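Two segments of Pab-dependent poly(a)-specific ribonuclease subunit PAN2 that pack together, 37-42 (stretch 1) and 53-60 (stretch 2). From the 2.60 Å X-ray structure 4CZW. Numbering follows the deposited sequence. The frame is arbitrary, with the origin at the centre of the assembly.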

# COMPACT_ATOMS: atom_id res chain seq x y z
N PRO A 37 -17.68 -1.33 1.27
CA PRO A 37 -16.75 -2.43 1.00
C PRO A 37 -15.32 -1.96 0.70
O PRO A 37 -14.48 -2.77 0.34
N TYR A 38 -15.07 -0.66 0.86
CA TYR A 38 -13.75 -0.10 0.61
C TYR A 38 -13.11 0.35 1.92
O TYR A 38 -13.47 1.40 2.46
N PRO A 39 -12.16 -0.44 2.43
CA PRO A 39 -11.51 -0.17 3.72
C PRO A 39 -10.65 1.08 3.71
O PRO A 39 -10.10 1.45 2.67
N GLY A 40 -10.53 1.73 4.86
CA GLY A 40 -9.67 2.88 5.01
C GLY A 40 -8.39 2.51 5.73
O GLY A 40 -8.18 1.35 6.07
N LEU A 41 -7.53 3.50 5.96
CA LEU A 41 -6.25 3.25 6.63
C LEU A 41 -6.17 3.98 7.97
O LEU A 41 -6.54 5.15 8.07
N GLU A 42 -5.68 3.28 8.99
CA GLU A 42 -5.58 3.85 10.33
C GLU A 42 -4.47 4.89 10.40
O GLU A 42 -3.47 4.79 9.70
N LEU A 53 -2.31 9.09 -0.24
CA LEU A 53 -1.55 8.77 -1.44
C LEU A 53 -1.66 7.28 -1.77
O LEU A 53 -1.81 6.90 -2.93
N LEU A 54 -1.57 6.45 -0.74
CA LEU A 54 -1.67 5.00 -0.91
C LEU A 54 -3.02 4.60 -1.47
O LEU A 54 -3.11 3.69 -2.30
N GLN A 55 -4.08 5.28 -1.03
CA GLN A 55 -5.43 5.01 -1.51
C GLN A 55 -5.55 5.35 -2.99
O GLN A 55 -6.04 4.55 -3.79
N VAL A 56 -5.11 6.55 -3.35
CA VAL A 56 -5.18 7.04 -4.72
C VAL A 56 -4.41 6.13 -5.68
O VAL A 56 -4.87 5.81 -6.77
N MSE A 57 -3.22 5.70 -5.25
CA MSE A 57 -2.40 4.80 -6.05
C MSE A 57 -3.03 3.42 -6.19
O MSE A 57 -2.92 2.78 -7.24
N HIS A 58 -3.69 2.96 -5.13
CA HIS A 58 -4.29 1.63 -5.11
C HIS A 58 -5.41 1.48 -6.13
O HIS A 58 -5.56 0.43 -6.75
N TYR A 59 -6.20 2.54 -6.30
CA TYR A 59 -7.30 2.51 -7.25
C TYR A 59 -6.87 3.02 -8.61
O TYR A 59 -7.69 3.39 -9.45
N THR A 60 -5.56 3.05 -8.82
CA THR A 60 -4.98 3.30 -10.13
C THR A 60 -4.51 1.96 -10.70
O THR A 60 -3.42 1.50 -10.36

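Stretch 2, a helix end and the turn after it, meets the loop and short strand of stretch 1 mainly through Leu-54, Gln-55 and Tyr-59. The CA-to-CB bonds of all three point toward stretch 1, and all three have chi1 in the m well.

Gln-55 lies at the centre of the contact. With chi1 and chi2 both m, its chain folds so that the amide reaches the backbone of stretch 1. Its NE2 donates a weak hydrogen bond to Pro-39 O at 3.4 Å; the N-H to acceptor angle of 161° is good, but the distance is long. The same NE2 lies 3.6 Å from Gly-40 CA. Gly-40 has no side chain, and the amide passes close to its backbone.

The CA-to-CB bond of Leu-41 points toward stretch 2, and the side chain is an mt rotamer. Its CG sits 3.7 Å from Gln-55 NE2, while its CD1 packs 4.1 Å from Leu-54 CB. Leu-54 is also mt.

At the other end, Tyr-38 and Tyr-59 meet. Both are m, with chi2 of -78° and -82°. Tyr-59 OH approaches the Tyr-38 ring obliquely, 3.4 Å from Tyr-38 CD1, and Tyr-38 CD1 lies 4.0 Å from Tyr-59 CE1. Tyr-38 OH is hydrogen-bonded elsewhere in the structure. The CA-to-CB bond of Pro-39 points sideways, and the residue contributes chiefly its carbonyl.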

# COMPACT_ATOMS: atom_id res chain seq x y z
CB PRO A 37 -17.36 -3.11 -0.23
CG PRO A 37 -18.13 -2.03 -0.90
CD PRO A 37 -18.70 -1.20 0.22
CB TYR A 38 -13.84 1.06 -0.38
CG TYR A 38 -14.62 0.72 -1.63
CD1 TYR A 38 -14.05 -0.02 -2.65
CD2 TYR A 38 -15.93 1.15 -1.78
CE1 TYR A 38 -14.76 -0.33 -3.79
CE2 TYR A 38 -16.65 0.84 -2.92
CZ TYR A 38 -16.06 0.11 -3.92
OH TYR A 38 -16.78 -0.20 -5.06
CB PRO A 39 -10.65 -1.42 3.94
CG PRO A 39 -10.37 -1.93 2.57
CD PRO A 39 -11.62 -1.64 1.78
CB LEU A 41 -5.09 3.66 5.73
CG LEU A 41 -4.91 2.84 4.45
CD1 LEU A 41 -3.86 3.45 3.55
CD2 LEU A 41 -4.55 1.40 4.79
CB GLU A 42 -5.35 2.73 11.35
CG GLU A 42 -6.43 1.66 11.32
CD GLU A 42 -6.10 0.45 12.18
OE1 GLU A 42 -5.09 0.50 12.91
OE2 GLU A 42 -6.86 -0.54 12.13
CB LEU A 53 -0.09 9.17 -1.28
CG LEU A 53 0.84 8.79 -2.44
CD1 LEU A 53 0.37 9.44 -3.73
CD2 LEU A 53 2.27 9.18 -2.13
CB LEU A 54 -1.42 4.29 0.42
CG LEU A 54 -0.01 4.40 1.01
CD1 LEU A 54 0.07 3.74 2.37
CD2 LEU A 54 1.02 3.80 0.06
CB GLN A 55 -6.46 5.81 -0.71
CG GLN A 55 -6.59 5.39 0.75
CD GLN A 55 -7.39 4.12 0.94
OE1 GLN A 55 -7.75 3.45 -0.03
NE2 GLN A 55 -7.67 3.78 2.19
CB VAL A 56 -4.65 8.48 -4.84
CG1 VAL A 56 -4.60 8.92 -6.29
CG2 VAL A 56 -5.53 9.43 -4.03
CB MSE A 57 -1.00 4.67 -5.44
CG MSE A 57 -0.17 5.94 -5.49
SE MSE A 57 1.61 5.68 -4.73
CE MSE A 57 2.26 4.32 -5.96
CB HIS A 58 -4.83 1.31 -3.71
CG HIS A 58 -5.62 0.04 -3.65
ND1 HIS A 58 -6.99 0.03 -3.53
CD2 HIS A 58 -5.24 -1.26 -3.72
CE1 HIS A 58 -7.42 -1.22 -3.51
NE2 HIS A 58 -6.38 -2.02 -3.62
CB TYR A 59 -8.49 3.31 -6.71
CG TYR A 59 -9.13 2.68 -5.49
CD1 TYR A 59 -10.05 1.65 -5.63
CD2 TYR A 59 -8.79 3.10 -4.21
CE1 TYR A 59 -10.63 1.06 -4.52
CE2 TYR A 59 -9.37 2.52 -3.10
CZ TYR A 59 -10.29 1.50 -3.26
OH TYR A 59 -10.86 0.92 -2.15
CB THR A 60 -3.81 4.29 -10.07
OG1 THR A 60 -4.21 5.48 -9.38
CG2 THR A 60 -3.35 4.67 -11.48